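Local coordinates for glucose-inhibited division protein A-related protein, probable oxidoreductase (Thermus thermophilus, PDB 2CUL) that binds flavin-adenine dinucleotide in a Rossmann-type fold and is probably an oxidoreductase related to glucose-inhibited division protein A, at residues A3-I8 with R113-V118; W21-G26 with E79-L84; L94-N99 with K196-L201. All blocks are in the same frame, centred on the assembly; numbering follows the deposited sequence.

Contact 1. Residues A3-I8 with R113-V118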
# COMPACT_ATOMS: atom_id res chain seq x y z
N ALA A 3 -8.82 -15.53 9.76
CA ALA A 3 -9.96 -14.62 9.69
C ALA A 3 -9.91 -13.86 8.37
O ALA A 3 -10.90 -13.79 7.64
CB ALA A 3 -9.93 -13.65 10.86
N TYR A 4 -8.75 -13.29 8.07
CA TYR A 4 -8.57 -12.56 6.82
C TYR A 4 -7.93 -13.49 5.79
O TYR A 4 -6.89 -14.09 6.05
CB TYR A 4 -7.66 -11.34 6.98
CG TYR A 4 -8.08 -10.33 8.02
CD1 TYR A 4 -9.37 -9.81 8.05
CD2 TYR A 4 -7.16 -9.87 8.96
CE1 TYR A 4 -9.73 -8.85 9.00
CE2 TYR A 4 -7.51 -8.91 9.91
CZ TYR A 4 -8.79 -8.41 9.92
OH TYR A 4 -9.13 -7.45 10.86
N GLN A 5 -8.56 -13.61 4.63
CA GLN A 5 -8.01 -14.44 3.57
C GLN A 5 -6.83 -13.69 2.97
O GLN A 5 -5.86 -14.30 2.52
CB GLN A 5 -9.07 -14.70 2.50
CG GLN A 5 -10.16 -15.64 2.97
CD GLN A 5 -11.26 -15.80 1.96
OE1 GLN A 5 -12.07 -14.89 1.76
NE2 GLN A 5 -11.31 -16.95 1.30
N VAL A 6 -6.92 -12.37 2.98
CA VAL A 6 -5.86 -11.52 2.46
C VAL A 6 -5.68 -10.33 3.40
O VAL A 6 -6.64 -9.63 3.72
CB VAL A 6 -6.19 -10.97 1.04
CG1 VAL A 6 -5.02 -10.14 0.53
CG2 VAL A 6 -6.47 -12.12 0.08
N LEU A 7 -4.45 -10.13 3.87
CA LEU A 7 -4.12 -9.01 4.74
C LEU A 7 -3.27 -8.06 3.91
O LEU A 7 -2.22 -8.45 3.40
CB LEU A 7 -3.31 -9.48 5.96
CG LEU A 7 -2.73 -8.37 6.84
CD1 LEU A 7 -3.85 -7.60 7.53
CD2 LEU A 7 -1.79 -8.98 7.88
N ILE A 8 -3.72 -6.82 3.77
CA ILE A 8 -3.01 -5.83 2.99
C ILE A 8 -2.46 -4.73 3.89
O ILE A 8 -3.19 -4.15 4.69
CB ILE A 8 -3.96 -5.16 1.97
CG1 ILE A 8 -4.58 -6.24 1.06
CG2 ILE A 8 -3.20 -4.14 1.12
CD1 ILE A 8 -5.74 -5.72 0.21
N ARG A 113 -2.92 -11.07 11.18
CA ARG A 113 -2.65 -12.25 10.37
C ARG A 113 -3.51 -12.38 9.12
O ARG A 113 -4.65 -11.89 9.08
CB ARG A 113 -2.82 -13.51 11.23
CG ARG A 113 -1.85 -13.58 12.40
CD ARG A 113 -2.29 -14.61 13.43
NE ARG A 113 -1.38 -14.64 14.57
CZ ARG A 113 -0.21 -15.27 14.58
NH1 ARG A 113 0.19 -15.93 13.50
NH2 ARG A 113 0.55 -15.23 15.66
N GLY A 114 -2.96 -13.03 8.11
CA GLY A 114 -3.68 -13.24 6.87
C GLY A 114 -3.15 -14.46 6.14
O GLY A 114 -1.97 -14.79 6.27
N GLU A 115 -4.01 -15.14 5.40
CA GLU A 115 -3.59 -16.33 4.65
C GLU A 115 -2.55 -15.91 3.62
O GLU A 115 -1.60 -16.64 3.33
CB GLU A 115 -4.81 -16.98 3.98
CG GLU A 115 -5.73 -17.67 4.97
CD GLU A 115 -7.01 -18.17 4.34
OE1 GLU A 115 -7.03 -18.39 3.11
OE2 GLU A 115 -8.00 -18.36 5.09
N LYS A 116 -2.76 -14.73 3.07
CA LYS A 116 -1.83 -14.15 2.11
C LYS A 116 -1.58 -12.73 2.60
O LYS A 116 -2.52 -12.05 3.03
CB LYS A 116 -2.44 -14.14 0.70
CG LYS A 116 -2.60 -15.54 0.12
CD LYS A 116 -3.17 -15.51 -1.27
CE LYS A 116 -3.24 -16.92 -1.84
NZ LYS A 116 -3.97 -17.83 -0.91
N VAL A 117 -0.33 -12.30 2.58
CA VAL A 117 0.03 -10.97 3.06
C VAL A 117 0.57 -10.13 1.91
O VAL A 117 1.49 -10.53 1.20
CB VAL A 117 1.09 -11.06 4.18
CG1 VAL A 117 1.48 -9.67 4.65
CG2 VAL A 117 0.53 -11.88 5.35
N VAL A 118 -0.03 -8.95 1.74
CA VAL A 118 0.34 -8.03 0.67
C VAL A 118 0.96 -6.75 1.21
O VAL A 118 0.38 -6.10 2.08
CB VAL A 118 -0.90 -7.63 -0.16
CG1 VAL A 118 -0.51 -6.65 -1.26
CG2 VAL A 118 -1.57 -8.87 -0.75
O HOH W 1 -9.38 -19.07 1.91
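Gln-5 and Glu-115 both set CG anti to their carbonyl carbon (chi1 -72° and -73°) and run on extended, which lays the two side chains alongside each other, pointing the same way. Amide and carboxylate are turned steeply against each other, and a water joins them: it accepts from Gln-5 NE2 at 2.9 Å and donates to Glu-115 OE1 at 2.7 Å. Gln-5 OE1 accepts from the backbone N of Arg-28, while Glu-115 OE2 makes a long, weak ion pair with its guanidinium. An alanine in place of Glu-115 would probably leave the water without this acceptor and Arg-28 without its weak ionic partner, the Gln-5 amide then relying on Arg-28 N. Beside this polar pair Glu-115 N donates to Tyr-4 O (3.1 Å); the regular parallel pairing follows, with Leu-7 N to Lys-116 O (2.8 Å, nearly straight at 174°) and Val-118 N to Leu-7 O (2.8 Å). On one face Val-6 CG1 meets Val-118 CG2 at 3.9 Å; helix 213-230 packs on Val-6, Lys-116 and Val-118, helix 13-24 on Val-6 and Ile-8. On the other, Leu-7 CB rests 3.9 Å from Gly-114 CA; a CB on Gly-114 would run into Leu-7 CB. Parallel central strands with helices against them are characteristic of the Rossmann fold; strand 6-9 leads into a glycine-rich turn consistent with a GxGxxG dinucleotide-binding motif at the FAD.

Contact 2. Residues W21-G26 with E79-L84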
# COMPACT_ATOMS: atom_id res chain seq x y z
N TRP A 21 -11.53 -4.50 -5.01
CA TRP A 21 -11.97 -5.58 -5.89
C TRP A 21 -12.11 -6.92 -5.20
O TRP A 21 -12.98 -7.72 -5.56
CB TRP A 21 -11.04 -5.69 -7.10
CG TRP A 21 -11.13 -4.50 -7.99
CD1 TRP A 21 -10.30 -3.41 -7.98
CD2 TRP A 21 -12.14 -4.23 -8.97
NE1 TRP A 21 -10.75 -2.48 -8.89
CE2 TRP A 21 -11.87 -2.96 -9.51
CE3 TRP A 21 -13.25 -4.95 -9.44
CZ2 TRP A 21 -12.67 -2.38 -10.50
CZ3 TRP A 21 -14.05 -4.37 -10.42
CH2 TRP A 21 -13.76 -3.10 -10.94
N LEU A 22 -11.27 -7.19 -4.21
CA LEU A 22 -11.36 -8.45 -3.49
C LEU A 22 -12.67 -8.47 -2.72
O LEU A 22 -13.40 -9.46 -2.74
CB LEU A 22 -10.19 -8.61 -2.52
CG LEU A 22 -8.83 -8.94 -3.14
CD1 LEU A 22 -7.76 -8.94 -2.05
CD2 LEU A 22 -8.89 -10.29 -3.84
N ALA A 23 -12.97 -7.35 -2.06
CA ALA A 23 -14.19 -7.24 -1.27
C ALA A 23 -15.44 -7.35 -2.13
O ALA A 23 -16.46 -7.91 -1.70
CB ALA A 23 -14.19 -5.93 -0.50
N GLN A 24 -15.38 -6.83 -3.35
CA GLN A 24 -16.51 -6.89 -4.28
C GLN A 24 -16.86 -8.35 -4.55
O GLN A 24 -18.02 -8.67 -4.84
CB GLN A 24 -16.16 -6.20 -5.60
CG GLN A 24 -15.99 -4.69 -5.50
CD GLN A 24 -17.27 -3.98 -5.13
OE1 GLN A 24 -18.28 -4.09 -5.83
NE2 GLN A 24 -17.25 -3.25 -4.02
N LYS A 25 -15.87 -9.22 -4.46
CA LYS A 25 -16.05 -10.65 -4.71
C LYS A 25 -16.27 -11.47 -3.44
O LYS A 25 -16.28 -12.70 -3.49
CB LYS A 25 -14.86 -11.20 -5.49
CG LYS A 25 -14.75 -10.67 -6.91
CD LYS A 25 -15.93 -11.10 -7.75
CE LYS A 25 -15.88 -10.50 -9.15
NZ LYS A 25 -16.01 -9.01 -9.13
N GLY A 26 -16.44 -10.79 -2.31
CA GLY A 26 -16.70 -11.48 -1.06
C GLY A 26 -15.51 -12.00 -0.28
O GLY A 26 -15.67 -12.68 0.73
N GLU A 79 -15.08 2.00 3.61
CA GLU A 79 -15.81 1.65 4.82
C GLU A 79 -17.19 1.07 4.53
O GLU A 79 -17.83 0.51 5.42
CB GLU A 79 -15.90 2.88 5.73
CG GLU A 79 -14.52 3.40 6.13
CD GLU A 79 -14.55 4.73 6.85
OE1 GLU A 79 -15.46 5.54 6.57
OE2 GLU A 79 -13.65 4.97 7.68
N GLY A 80 -17.64 1.19 3.29
CA GLY A 80 -18.95 0.67 2.92
C GLY A 80 -18.93 -0.76 2.40
O GLY A 80 -19.98 -1.33 2.13
N LEU A 81 -17.73 -1.33 2.26
CA LEU A 81 -17.58 -2.69 1.77
C LEU A 81 -17.67 -3.69 2.94
O LEU A 81 -16.78 -3.75 3.78
CB LEU A 81 -16.24 -2.84 1.05
CG LEU A 81 -15.99 -1.82 -0.07
CD1 LEU A 81 -14.60 -2.01 -0.64
CD2 LEU A 81 -17.05 -1.99 -1.15
N ARG A 82 -18.74 -4.47 2.96
CA ARG A 82 -18.98 -5.45 4.02
C ARG A 82 -17.86 -6.43 4.34
O ARG A 82 -17.51 -6.63 5.50
CB ARG A 82 -20.26 -6.24 3.69
CG ARG A 82 -21.46 -5.37 3.40
CD ARG A 82 -22.28 -5.11 4.65
NE ARG A 82 -22.93 -6.33 5.12
CZ ARG A 82 -23.82 -7.02 4.42
NH1 ARG A 82 -24.17 -6.62 3.21
NH2 ARG A 82 -24.36 -8.12 4.93
N PRO A 83 -17.27 -7.07 3.31
CA PRO A 83 -16.19 -8.04 3.55
C PRO A 83 -14.85 -7.44 3.92
O PRO A 83 -13.89 -8.16 4.17
CB PRO A 83 -16.11 -8.81 2.23
CG PRO A 83 -17.46 -8.57 1.58
CD PRO A 83 -17.72 -7.14 1.91
N LEU A 84 -14.78 -6.11 3.96
CA LEU A 84 -13.53 -5.44 4.27
C LEU A 84 -13.46 -4.86 5.66
O LEU A 84 -14.42 -4.25 6.14
CB LEU A 84 -13.29 -4.31 3.26
CG LEU A 84 -12.05 -3.44 3.50
CD1 LEU A 84 -10.79 -4.30 3.45
CD2 LEU A 84 -11.99 -2.35 2.44
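Ala-23 and Leu-81 form the apolar centre of this contact: the methyl CB of Ala-23, directed toward the loop, lies 3.9 Å from Leu-81 CD1 and 4.2 Å from Leu-84 CB. Chi1 of Leu-81 (-54°) sets CG anti to the carbonyl carbon, and chi2 (176°) then places CD1 by the Ala-23 methyl. Pro-83 and Gln-24 add van der Waals contacts, some of them with polar atoms. The Pro-83 ring sits against the helix end, its CG 3.5 Å from Ala-23 O and 4.0 Å from Gly-26 CA. The side chains of Gln-24, bent at chi2, and Leu-81 cross at about a right angle; the approach of Gln-24 NE2 to Leu-81 CD2 is so short that the placing of the amide is doubtful. No hydrogen bond crosses the contact; within the segments, Gly-26 N returns to Ala-23 O at 2.9 Å as part of a Schellman motif, with Gly-26 as its C-prime residue at positive phi, and Leu-84 N to Leu-81 O (3.1 Å) closes a type I turn. Near the end of helix 13-24 Leu-22 packs on helix 213-230, while Ala-23 meets the loop that leads from helix 67-79 into strand 84-97 at Leu-84, whose side chain touches Val-29 and Leu-31 of strand 29-33.

Contact 3. Residues L94-N99 with K196-L201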
# COMPACT_ATOMS: atom_id res chain seq x y z
N LEU A 94 7.65 -8.78 9.62
CA LEU A 94 6.89 -9.91 9.10
C LEU A 94 6.74 -11.03 10.12
O LEU A 94 7.70 -11.41 10.78
CB LEU A 94 7.57 -10.47 7.85
CG LEU A 94 7.84 -9.50 6.69
CD1 LEU A 94 8.43 -10.27 5.51
CD2 LEU A 94 6.55 -8.80 6.28
N LEU A 95 5.52 -11.54 10.26
CA LEU A 95 5.29 -12.66 11.17
C LEU A 95 5.62 -13.89 10.33
O LEU A 95 5.02 -14.11 9.28
CB LEU A 95 3.82 -12.73 11.61
CG LEU A 95 3.32 -11.72 12.63
CD1 LEU A 95 1.84 -11.99 12.91
CD2 LEU A 95 4.12 -11.85 13.92
N LEU A 96 6.56 -14.70 10.81
CA LEU A 96 6.96 -15.88 10.06
C LEU A 96 6.77 -17.21 10.78
O LEU A 96 6.90 -17.30 12.00
CB LEU A 96 8.44 -15.78 9.67
CG LEU A 96 8.95 -14.53 8.94
CD1 LEU A 96 10.45 -14.66 8.70
CD2 LEU A 96 8.21 -14.36 7.63
N GLU A 97 6.46 -18.23 10.00
CA GLU A 97 6.33 -19.59 10.49
C GLU A 97 7.24 -20.28 9.48
O GLU A 97 6.82 -20.63 8.37
CB GLU A 97 4.89 -20.10 10.40
CG GLU A 97 3.92 -19.28 11.23
CD GLU A 97 2.57 -19.95 11.42
OE1 GLU A 97 2.13 -20.70 10.53
OE2 GLU A 97 1.94 -19.70 12.47
N GLY A 98 8.51 -20.42 9.85
CA GLY A 98 9.46 -21.01 8.93
C GLY A 98 9.71 -20.00 7.83
O GLY A 98 10.00 -18.83 8.10
N ASN A 99 9.56 -20.42 6.58
CA ASN A 99 9.78 -19.51 5.46
C ASN A 99 8.47 -18.89 4.98
O ASN A 99 8.43 -18.25 3.93
CB ASN A 99 10.47 -20.25 4.31
CG ASN A 99 9.55 -21.23 3.61
OD1 ASN A 99 8.54 -21.67 4.17
ND2 ASN A 99 9.90 -21.59 2.38
N LYS A 196 9.10 -13.69 -3.97
CA LYS A 196 9.58 -15.07 -3.90
C LYS A 196 10.56 -15.49 -2.82
O LYS A 196 10.75 -16.69 -2.60
CB LYS A 196 10.15 -15.48 -5.26
CG LYS A 196 11.38 -14.68 -5.68
CD LYS A 196 11.95 -15.21 -6.99
CE LYS A 196 13.12 -14.36 -7.46
NZ LYS A 196 14.21 -14.30 -6.45
N ARG A 197 11.19 -14.52 -2.16
CA ARG A 197 12.15 -14.84 -1.11
C ARG A 197 11.50 -15.67 0.01
O ARG A 197 12.14 -16.52 0.61
CB ARG A 197 12.75 -13.56 -0.53
CG ARG A 197 13.85 -13.78 0.50
CD ARG A 197 14.52 -12.46 0.88
NE ARG A 197 15.25 -11.87 -0.24
CZ ARG A 197 16.52 -12.14 -0.54
NH1 ARG A 197 17.22 -12.99 0.20
NH2 ARG A 197 17.10 -11.55 -1.58
N LEU A 198 10.22 -15.41 0.27
CA LEU A 198 9.48 -16.13 1.29
C LEU A 198 8.15 -16.61 0.71
O LEU A 198 7.81 -16.26 -0.42
CB LEU A 198 9.23 -15.23 2.50
CG LEU A 198 10.49 -14.71 3.21
CD1 LEU A 198 10.12 -13.64 4.22
CD2 LEU A 198 11.19 -15.87 3.89
N GLU A 199 7.42 -17.41 1.47
CA GLU A 199 6.13 -17.93 1.01
C GLU A 199 4.96 -17.08 1.51
O GLU A 199 5.06 -16.45 2.56
CB GLU A 199 5.94 -19.37 1.48
CG GLU A 199 6.96 -20.35 0.91
CD GLU A 199 6.86 -20.47 -0.60
OE1 GLU A 199 5.76 -20.75 -1.11
OE2 GLU A 199 7.89 -20.29 -1.28
N GLY A 200 3.87 -17.08 0.74
CA GLY A 200 2.67 -16.34 1.09
C GLY A 200 2.78 -14.82 1.11
O GLY A 200 1.88 -14.14 1.62
N LEU A 201 3.84 -14.29 0.52
CA LEU A 201 4.09 -12.86 0.50
C LEU A 201 3.95 -12.23 -0.88
O LEU A 201 4.50 -12.73 -1.86
CB LEU A 201 5.50 -12.58 1.03
CG LEU A 201 5.92 -11.13 1.23
CD1 LEU A 201 5.06 -10.50 2.32
CD2 LEU A 201 7.39 -11.07 1.63
O HOH W 2 11.46 -19.40 0.96
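Leu-198 reaches from the loop 196-201 to the strand 94-97 and the turn after it, starting with CB, 3.4 Å from Asn-99 O. Its CG, anti to the carbonyl carbon (chi1 -62°), stands a little farther from that oxygen, and the branches then part. CD2 stays by Asn-99 O at 3.6 Å; CD1 touches two leucine tips, Leu-94 CD1 and Leu-96 CD2, each at 4.0 Å. The Leu-96 and Leu-198 side chains cross at about a right angle. The same Leu-94 CD1 lies 4.1 Å from Leu-201 CD2, and Phe-158 packs on both Leu-198 and Leu-201. Asn-99 O, beside Leu-198 CB and CD2, accepts a nearly straight hydrogen bond from Glu-199 N (2.8 Å, 175°). The side chains of this pair run side by side, with Asn-99 ND2 3.5 Å from Glu-199 CG and amide and carboxylate planes 28° apart. Asn-99 ND2 also donates to a water, which donates to Arg-197 O. The chemistry is divided: leucine tips make an apolar patch at one end, while at the exposed turn one direct backbone bond and one water-mediated link set Asn-99 against the loop, so its position is likely to depend on directional bonding as well as packing.

How the contacts relate
Contacts 1 and 3 reach the same mixed sheet and touch: Val-117 N probably bonds to Gly-200 O at 3.0 Å, and Leu-201 begins the strand next to 116-119. Contact 1 pairs neighbouring strands, so backbone bonds dominate, and six of its eleven touching residues are buried. Contact 3, likewise partly buried, ties the end of strand 84-97 and its turn to a loop, through leucine packing from the strand and a single direct hydrogen bond at the turn. Contact 2 lies at the surface and has no hydrogen bond across it; helix 13-24, which follows strand 6-9, joins it to contact 1 where Val-6 CG1 meets Leu-22 CD1 at 3.9 Å. Contacts 2 and 3 lie apart.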